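Local coordinates for protein polyketide biosynthesis 3-hydroxy-3-methylglutaryl-ACP synthase PksG (Bacillus subtilis, PDB 4YXT) that catalyses the aldol condensation of acetyl-AcpK with a beta-ketothioester polyketide intermediate carried by PksL, a step in the biosynthesis of the antibiotic bacillaene, at residues A[113-116]-A[117-120]; A[120-123]-A[124-127]; A[224-227]-A[228-231]; A[324-327]-A[328-332]. The protein carries 1 engineered substitution. One frame throughout, in Å; residues are numbered along the deposited sequence.

Contact 1 (A[113-116]-A[117-120]); sequences ACYS and GTAG
Backbone bonding joins Y115 and S116 to the turn that follows. A119 N donates to Y115 O over 3.0 Å in a nearly straight bond (171° at the hydrogen), and G120 N reaches S116 O at 2.9 Å with the same i to i+4 spacing. Before this turn, S116 N bonds to A113 O at 3.2 Å. A113 itself has positive phi (46°), consistent with a sharp turn between strand 106-111 and the helix.

Water mediates a further link: water 1 lies 2.6 Å from C114 O and accepts from T118 N at 3.1 Å.

Side-chain contact centres on the Y115 ring, whose CE1 lies 3.5 Å from T118 CG2 while CE2 meets A119 CB at 3.8 Å. The Y115 and T118 side chains cross at about a right angle. With T118 CG2 anti to its own N (chi1 -71° for OG1), the methyl approaches the ring obliquely and OG1 is left to bond Y335. The Y115 hydroxyl is held by E333; from the second subunit, R106 packs on Y115 and F108 on A119.

The arrangement is the strand-turn-helix entry of the thiolase fold, placing C114, the acyl-thioester nucleophile by similarity, immediately before helix 116-130.

Contact 2 (A[120-123]-A[124-127]); sequences GFQM and AVNF
F121 and V125 meet one turn apart on helix 116-130, a buried helix of the thiolase-like fold. Methyl CG2 of V125 stands over a face of the phenyl ring, 3.9 Å from the F121 centroid and 17° off the ring normal, which meets the criteria for a CH-pi contact. F121 CG is anti to its backbone N (chi1 168°), carrying the ring outward and slightly forward, where V125 CG2 can cover it. CG2 of V125 also sits 3.2 Å from F121 O. Beyond the pair, I186 of strand 184-195 touches both side chains.

Q122 and N126, likewise four residues apart, bond directly through their backbones, N126 N to Q122 O at 3.0 Å, while their side chains are bridged by solvent. Water 2 donates to Q122 OE1 at 2.6 Å and to N126 OD1 at 3.1 Å, so one molecule ties the two amide oxygens together. The N126 amide folds back over the preceding turn, its CG 3.4 Å from Q122 O.

On the remaining flanks, A124 packs on A138 and V140 of strand 137-145, whereas M123 rests on F108 of the second subunit and F127 on N126 of that subunit. The M123 chain bends at chi2 and again at chi3, and its terminal CE comes to 4.3 Å from N126 ND2.

Contact 3 (A[224-227]-A[228-231]); sequences CEQT and FLEY
C224 meets F228 one turn on, with C224 O 3.5 Å from F228 N and 3.9 Å from F228 CB.

E225 follows with a well-aligned backbone bond, L229 N to E225 O at 3.1 Å and 173° at the hydrogen. Its side chain extends away from the next turn, and CG comes only to 4.3 Å from L229 CD1; the carboxylate is engaged by K267 in a salt bridge.

Q226 runs beside L229, both side chains pointing the same way, and NE2 of Q226 approaches L229 CD2 at 3.8 Å. This pairing lies on the more open flank of helix 213-234, where L229 is exposed. By contrast T227, F228 and Y231 are buried and pack against strands of the central thiolase-like sheet, as in an amphipathic helix; on that buried side F334 makes edge-to-face contacts with both F228 and Y231, and the Y231 hydroxyl bonds S336. The carbonyl of Q226 receives E230 N at 2.8 Å and is also approached by E230 CG at 3.2 Å, because the E230 chain leaves its CA anti to the carbonyl carbon (chi1 -57°) and leans back over the turn.

T227 O accepts Y231 N at 2.9 Å, while T227 OG1 turns back to bond C223 O.

Contact 4 (A[324-327]-A[328-332]); sequences FSYG and SGCCS
The tight end of a beta hairpin, strands 319-327 and 331-339, forms this contact beside the active site assigned by similarity: G327 and the Y326 side chain lie about 4 Å (nearest atoms) from the side chains of C114 and H250 respectively. G327 and C331 are its antiparallel hydrogen-bonded pair: G327 N donates to C331 O over 2.9 Å, and C331 N returns to G327 O at 3.1 Å. The next pair, Y326 with S332, is non-hydrogen-bonded, with CA atoms 4.5 Å apart. Residues 328-330 close the hairpin through two unusual backbone features, positive phi at G329 (126°) and a cis peptide before C330.

Y326 covers this turn. Its CG is anti to the backbone N (chi1 178°), which sends the ring along the hairpin so that CE1 lies 3.5 Å from S328 N and OH 3.6 Å from C330 CB. The sulfur of C330 makes a sulfur-aromatic contact with the ring at 5.3 Å from the centroid, oblique at 64° off the ring normal. The hydroxyl is fixed by D200 and S219, giving the ring a second point of hold. At the other end, S332 CB sits 3.1 Å from S325 O.

F324 and S332 pack on C224, C223 and T227 of helix 213-234, S325 and C331 turn to Y115, F324 bonds through its backbone to A248 of strand 246-249 and to H250, and K89 of the second subunit reaches G329 O.

In the fold
Contact 1 is the loop and first turn leading into helix 116-130, contact 2 the turns that follow; they share G120 and both touch the second subunit. The hairpin of contact 4 links contacts 1 and 3, its centre about 8 Å from the former's and 12 Å from the latter's. S325 OG lies 3.1 Å from T118 OG1, a weak hydrogen bond, and S332 OG packs 3.1 Å from T227 CG2. The active site, assigned by similarity, is where contacts 1 and 4 meet: C114 belongs to contact 1 and its side chain, like Y326's, comes within about 4 Å of H250's. The side chain of engineered A82, at a proton donor/acceptor position, lies about 6 Å from S116's.

Contact 1 (A[113-116]-A[117-120])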
loop_
_atom_site.group_PDB
_atom_site.type_symbol
_atom_site.label_atom_id
_atom_site.label_comp_id
_atom_site.label_asym_id
_atom_site.label_seq_id
_atom_site.Cartn_x
_atom_site.Cartn_y
_atom_site.Cartn_z
ATOM N N ALA A 113 6.352 -5.435 -4.330
ATOM C CA ALA A 113 6.563 -6.560 -5.240
ATOM C C ALA A 113 5.834 -7.749 -4.690
ATOM O O ALA A 113 4.710 -7.583 -4.258
ATOM C CB ALA A 113 8.061 -6.825 -5.485
ATOM N N CYS A 114 6.456 -8.918 -4.655
ATOM C CA CYS A 114 5.724 -10.132 -4.404
ATOM C C CYS A 114 5.338 -10.298 -2.898
ATOM O O CYS A 114 4.545 -11.177 -2.553
ATOM C CB CYS A 114 6.588 -11.324 -4.842
ATOM S SG CYS A 114 7.482 -11.073 -6.441
ATOM N N TYR A 115 5.837 -9.436 -2.043
ATOM C CA TYR A 115 5.535 -9.455 -0.565
ATOM C C TYR A 115 4.202 -8.743 -0.259
ATOM O O TYR A 115 3.624 -8.858 0.838
ATOM C CB TYR A 115 6.728 -8.757 0.181
ATOM C CG TYR A 115 6.552 -8.626 1.634
ATOM C CD1 TYR A 115 6.617 -9.735 2.449
ATOM C CD2 TYR A 115 6.255 -7.407 2.204
ATOM C CE1 TYR A 115 6.401 -9.624 3.816
ATOM C CE2 TYR A 115 6.059 -7.282 3.564
ATOM C CZ TYR A 115 6.115 -8.384 4.356
ATOM O OH TYR A 115 5.909 -8.260 5.729
ATOM N N SER A 116 3.685 -8.055 -1.261
ATOM C CA SER A 116 2.494 -7.268 -1.089
ATOM C C SER A 116 1.355 -8.058 -0.425
ATOM O O SER A 116 0.684 -7.552 0.424
ATOM C CB SER A 116 2.047 -6.716 -2.434
ATOM O OG SER A 116 1.512 -7.798 -3.183
ATOM N N GLY A 117 1.190 -9.311 -0.828
ATOM C CA GLY A 117 0.133 -10.126 -0.416
ATOM C C GLY A 117 0.204 -10.305 1.093
ATOM O O GLY A 117 -0.761 -10.033 1.784
ATOM N N THR A 118 1.362 -10.731 1.575
ATOM C CA THR A 118 1.616 -10.892 3.000
ATOM C C THR A 118 1.483 -9.627 3.853
ATOM O O THR A 118 1.026 -9.668 5.041
ATOM C CB THR A 118 3.036 -11.480 3.147
ATOM O OG1 THR A 118 2.999 -12.839 2.705
ATOM C CG2 THR A 118 3.524 -11.417 4.561
ATOM N N ALA A 119 1.974 -8.528 3.312
ATOM C CA ALA A 119 1.869 -7.216 3.933
ATOM C C ALA A 119 0.370 -6.992 4.142
ATOM O O ALA A 119 -0.080 -6.793 5.251
ATOM C CB ALA A 119 2.484 -6.126 3.042
ATOM N N GLY A 120 -0.407 -7.138 3.098
ATOM C CA GLY A 120 -1.874 -7.016 3.200
ATOM C C GLY A 120 -2.490 -7.842 4.333
ATOM O O GLY A 120 -3.217 -7.334 5.204
HETATM O O HOH W 1 3.020 -12.089 -0.705
#

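Contact 2 (A[120-123]-A[124-127])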
loop_
_atom_site.group_PDB
_atom_site.type_symbol
_atom_site.label_atom_id
_atom_site.label_comp_id
_atom_site.label_asym_id
_atom_site.label_seq_id
_atom_site.Cartn_x
_atom_site.Cartn_y
_atom_site.Cartn_z
ATOM N N GLY A 120 -0.407 -7.138 3.098
ATOM C CA GLY A 120 -1.874 -7.016 3.200
ATOM C C GLY A 120 -2.490 -7.842 4.333
ATOM O O GLY A 120 -3.217 -7.334 5.204
ATOM N N PHE A 121 -2.179 -9.136 4.303
ATOM C CA PHE A 121 -2.765 -10.109 5.206
ATOM C C PHE A 121 -2.313 -9.863 6.622
ATOM O O PHE A 121 -3.116 -9.974 7.539
ATOM C CB PHE A 121 -2.389 -11.520 4.715
ATOM C CG PHE A 121 -2.682 -12.619 5.683
ATOM C CD1 PHE A 121 -3.979 -13.027 5.911
ATOM C CD2 PHE A 121 -1.661 -13.264 6.338
ATOM C CE1 PHE A 121 -4.254 -14.044 6.806
ATOM C CE2 PHE A 121 -1.922 -14.298 7.239
ATOM C CZ PHE A 121 -3.219 -14.695 7.452
ATOM N N GLN A 122 -1.049 -9.534 6.835
ATOM C CA GLN A 122 -0.609 -9.182 8.190
ATOM C C GLN A 122 -1.325 -7.965 8.747
ATOM O O GLN A 122 -1.664 -7.914 9.966
ATOM C CB GLN A 122 0.889 -8.982 8.300
ATOM C CG GLN A 122 1.652 -10.245 8.186
ATOM C CD GLN A 122 1.215 -11.353 9.137
ATOM O OE1 GLN A 122 0.580 -11.112 10.186
ATOM N NE2 GLN A 122 1.588 -12.589 8.782
ATOM N N MET A 123 -1.590 -7.007 7.894
ATOM C CA MET A 123 -2.208 -5.816 8.371
ATOM C C MET A 123 -3.666 -6.167 8.674
ATOM O O MET A 123 -4.187 -5.667 9.630
ATOM C CB MET A 123 -2.120 -4.669 7.365
ATOM C CG MET A 123 -0.715 -4.188 7.076
ATOM S SD MET A 123 0.248 -3.510 8.461
ATOM C CE MET A 123 1.378 -4.872 8.758
ATOM N N ALA A 124 -4.266 -7.087 7.915
ATOM C CA ALA A 124 -5.652 -7.430 8.109
ATOM C C ALA A 124 -5.766 -8.243 9.422
ATOM O O ALA A 124 -6.690 -8.026 10.149
ATOM C CB ALA A 124 -6.171 -8.252 6.983
ATOM N N VAL A 125 -4.770 -9.093 9.714
ATOM C CA VAL A 125 -4.712 -9.817 10.971
ATOM C C VAL A 125 -4.649 -8.880 12.179
ATOM O O VAL A 125 -5.367 -9.078 13.176
ATOM C CB VAL A 125 -3.547 -10.825 11.017
ATOM C CG1 VAL A 125 -3.426 -11.418 12.418
ATOM C CG2 VAL A 125 -3.756 -11.950 10.012
ATOM N N ASN A 126 -3.793 -7.865 12.114
ATOM C CA ASN A 126 -3.725 -6.864 13.195
ATOM C C ASN A 126 -4.994 -6.019 13.342
ATOM O O ASN A 126 -5.312 -5.584 14.422
ATOM C CB ASN A 126 -2.496 -5.987 13.089
ATOM C CG ASN A 126 -1.204 -6.794 13.121
ATOM O OD1 ASN A 126 -1.186 -7.936 13.572
ATOM N ND2 ASN A 126 -0.113 -6.206 12.607
ATOM N N PHE A 127 -5.717 -5.788 12.269
ATOM C CA PHE A 127 -7.006 -5.128 12.399
ATOM C C PHE A 127 -7.892 -6.049 13.279
ATOM O O PHE A 127 -8.479 -5.573 14.242
ATOM C CB PHE A 127 -7.606 -4.787 11.020
ATOM C CG PHE A 127 -9.058 -4.334 11.042
ATOM C CD1 PHE A 127 -9.452 -3.166 11.695
ATOM C CD2 PHE A 127 -10.048 -5.092 10.439
ATOM C CE1 PHE A 127 -10.792 -2.746 11.693
ATOM C CE2 PHE A 127 -11.393 -4.681 10.450
ATOM C CZ PHE A 127 -11.754 -3.499 11.076
HETATM O O HOH W 2 0.585 -10.357 12.680
#

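Contact 3 (A[224-227]-A[228-231])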
loop_
_atom_site.group_PDB
_atom_site.type_symbol
_atom_site.label_atom_id
_atom_site.label_comp_id
_atom_site.label_asym_id
_atom_site.label_seq_id
_atom_site.Cartn_x
_atom_site.Cartn_y
_atom_site.Cartn_z
ATOM N N CYS A 224 15.084 -16.462 2.973
ATOM C CA CYS A 224 14.531 -17.715 3.473
ATOM C C CYS A 224 15.206 -18.173 4.798
ATOM O O CYS A 224 14.529 -18.521 5.786
ATOM C CB CYS A 224 14.617 -18.782 2.394
ATOM S SG CYS A 224 13.590 -20.156 2.817
ATOM N N GLU A 225 16.526 -18.079 4.876
ATOM C CA GLU A 225 17.218 -18.434 6.126
ATOM C C GLU A 225 17.049 -17.382 7.235
ATOM O O GLU A 225 16.854 -17.731 8.407
ATOM C CB GLU A 225 18.704 -18.668 5.845
ATOM C CG GLU A 225 19.627 -18.560 7.056
ATOM C CD GLU A 225 21.101 -18.713 6.675
ATOM O OE1 GLU A 225 21.395 -19.221 5.559
ATOM O OE2 GLU A 225 21.974 -18.306 7.490
ATOM N N GLN A 226 17.151 -16.090 6.912
ATOM C CA GLN A 226 17.059 -15.084 7.981
ATOM C C GLN A 226 15.677 -15.010 8.559
ATOM O O GLN A 226 15.503 -14.879 9.771
ATOM C CB GLN A 226 17.497 -13.703 7.513
ATOM C CG GLN A 226 18.982 -13.647 7.194
ATOM C CD GLN A 226 19.878 -13.893 8.403
ATOM O OE1 GLN A 226 20.974 -14.447 8.282
ATOM N NE2 GLN A 226 19.414 -13.479 9.570
ATOM N N THR A 227 14.675 -15.127 7.712
ATOM C CA THR A 227 13.308 -15.056 8.241
ATOM C C THR A 227 13.069 -16.153 9.267
ATOM O O THR A 227 12.464 -15.934 10.330
ATOM C CB THR A 227 12.240 -15.077 7.110
ATOM O OG1 THR A 227 12.413 -16.209 6.261
ATOM C CG2 THR A 227 12.293 -13.821 6.294
ATOM N N PHE A 228 13.569 -17.354 8.991
ATOM C CA PHE A 228 13.363 -18.455 9.934
ATOM C C PHE A 228 14.122 -18.243 11.230
ATOM O O PHE A 228 13.613 -18.530 12.307
ATOM C CB PHE A 228 13.689 -19.852 9.350
ATOM C CG PHE A 228 13.288 -20.967 10.284
ATOM C CD1 PHE A 228 11.966 -21.199 10.538
ATOM C CD2 PHE A 228 14.241 -21.689 11.004
ATOM C CE1 PHE A 228 11.564 -22.153 11.472
ATOM C CE2 PHE A 228 13.837 -22.664 11.923
ATOM C CZ PHE A 228 12.497 -22.904 12.136
ATOM N N LEU A 229 15.370 -17.813 11.110
ATOM C CA LEU A 229 16.186 -17.372 12.245
ATOM C C LEU A 229 15.413 -16.349 13.099
ATOM O O LEU A 229 15.306 -16.478 14.373
ATOM C CB LEU A 229 17.467 -16.700 11.727
ATOM C CG LEU A 229 18.844 -16.979 12.320
ATOM C CD1 LEU A 229 19.574 -17.898 11.339
ATOM C CD2 LEU A 229 19.672 -15.708 12.590
ATOM N N GLU A 230 14.820 -15.347 12.436
ATOM C CA GLU A 230 14.059 -14.343 13.221
ATOM C C GLU A 230 12.840 -14.980 13.951
ATOM O O GLU A 230 12.606 -14.762 15.158
ATOM C CB GLU A 230 13.655 -13.154 12.362
ATOM C CG GLU A 230 14.828 -12.432 11.691
ATOM C CD GLU A 230 15.532 -11.395 12.605
ATOM O OE1 GLU A 230 15.268 -11.369 13.854
ATOM O OE2 GLU A 230 16.358 -10.602 12.062
ATOM N N TYR A 231 12.089 -15.801 13.226
ATOM C CA TYR A 231 10.954 -16.536 13.806
ATOM C C TYR A 231 11.347 -17.351 15.024
ATOM O O TYR A 231 10.668 -17.332 16.032
ATOM C CB TYR A 231 10.404 -17.456 12.746
ATOM C CG TYR A 231 9.214 -18.294 13.130
ATOM C CD1 TYR A 231 9.403 -19.526 13.730
ATOM C CD2 TYR A 231 7.907 -17.911 12.801
ATOM C CE1 TYR A 231 8.345 -20.342 14.050
ATOM C CE2 TYR A 231 6.840 -18.725 13.120
ATOM C CZ TYR A 231 7.071 -19.941 13.748
ATOM O OH TYR A 231 6.080 -20.824 14.058
#

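Contact 4 (A[324-327]-A[328-332])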
loop_
_atom_site.group_PDB
_atom_site.type_symbol
_atom_site.label_atom_id
_atom_site.label_comp_id
_atom_site.label_asym_id
_atom_site.label_seq_id
_atom_site.Cartn_x
_atom_site.Cartn_y
_atom_site.Cartn_z
ATOM N N PHE A 324 6.611 -18.909 3.899
ATOM C CA PHE A 324 7.703 -18.010 3.597
ATOM C C PHE A 324 7.313 -17.126 2.476
ATOM O O PHE A 324 7.084 -17.609 1.418
ATOM C CB PHE A 324 8.954 -18.770 3.169
ATOM C CG PHE A 324 10.044 -17.881 2.673
ATOM C CD1 PHE A 324 10.646 -16.961 3.534
ATOM C CD2 PHE A 324 10.458 -17.944 1.370
ATOM C CE1 PHE A 324 11.651 -16.112 3.092
ATOM C CE2 PHE A 324 11.463 -17.106 0.906
ATOM C CZ PHE A 324 12.058 -16.175 1.763
ATOM N N SER A 325 7.337 -15.824 2.698
ATOM C CA SER A 325 7.068 -14.809 1.668
ATOM C C SER A 325 8.308 -14.017 1.273
ATOM O O SER A 325 9.149 -13.638 2.124
ATOM C CB SER A 325 6.001 -13.842 2.244
ATOM O OG SER A 325 5.849 -12.641 1.518
ATOM N N TYR A 326 8.412 -13.719 -0.026
ATOM C CA TYR A 326 9.512 -12.929 -0.533
ATOM C C TYR A 326 9.000 -11.978 -1.567
ATOM O O TYR A 326 8.267 -12.349 -2.446
ATOM C CB TYR A 326 10.572 -13.792 -1.216
ATOM C CG TYR A 326 11.717 -12.936 -1.786
ATOM C CD1 TYR A 326 11.800 -12.634 -3.129
ATOM C CD2 TYR A 326 12.713 -12.414 -0.935
ATOM C CE1 TYR A 326 12.833 -11.835 -3.621
ATOM C CE2 TYR A 326 13.733 -11.613 -1.424
ATOM C CZ TYR A 326 13.784 -11.332 -2.769
ATOM O OH TYR A 326 14.773 -10.502 -3.207
ATOM N N GLY A 327 9.475 -10.769 -1.516
ATOM C CA GLY A 327 9.329 -9.907 -2.644
ATOM C C GLY A 327 10.636 -9.234 -2.921
ATOM O O GLY A 327 11.381 -8.894 -2.002
ATOM N N SER A 328 10.885 -9.005 -4.203
ATOM C CA SER A 328 12.005 -8.250 -4.654
ATOM C C SER A 328 12.069 -6.899 -4.085
ATOM O O SER A 328 11.042 -6.269 -3.916
ATOM C CB SER A 328 11.910 -8.066 -6.176
ATOM O OG SER A 328 12.201 -9.277 -6.785
ATOM N N GLY A 329 13.278 -6.396 -3.868
ATOM C CA GLY A 329 13.399 -4.981 -3.590
ATOM C C GLY A 329 14.129 -4.515 -2.351
ATOM O O GLY A 329 14.836 -3.508 -2.462
ATOM N N CYS A 330 13.984 -5.175 -1.175
ATOM C CA CYS A 330 13.275 -6.426 -0.977
ATOM C C CYS A 330 12.718 -6.474 0.457
ATOM O O CYS A 330 13.171 -5.728 1.309
ATOM C CB CYS A 330 14.206 -7.612 -1.119
ATOM S SG CYS A 330 15.089 -8.122 0.408
ATOM N N CYS A 331 11.712 -7.297 0.678
ATOM C CA CYS A 331 11.198 -7.588 2.043
ATOM C C CYS A 331 10.723 -9.035 2.069
ATOM O O CYS A 331 10.377 -9.593 0.999
ATOM C CB CYS A 331 10.043 -6.615 2.506
ATOM S SG CYS A 331 9.784 -6.651 4.318
ATOM N N SER A 332 10.684 -9.626 3.267
ATOM C CA SER A 332 10.316 -11.008 3.401
ATOM C C SER A 332 9.782 -11.328 4.802
ATOM O O SER A 332 9.935 -10.544 5.726
ATOM C CB SER A 332 11.504 -11.928 3.050
ATOM O OG SER A 332 12.615 -11.797 3.917
#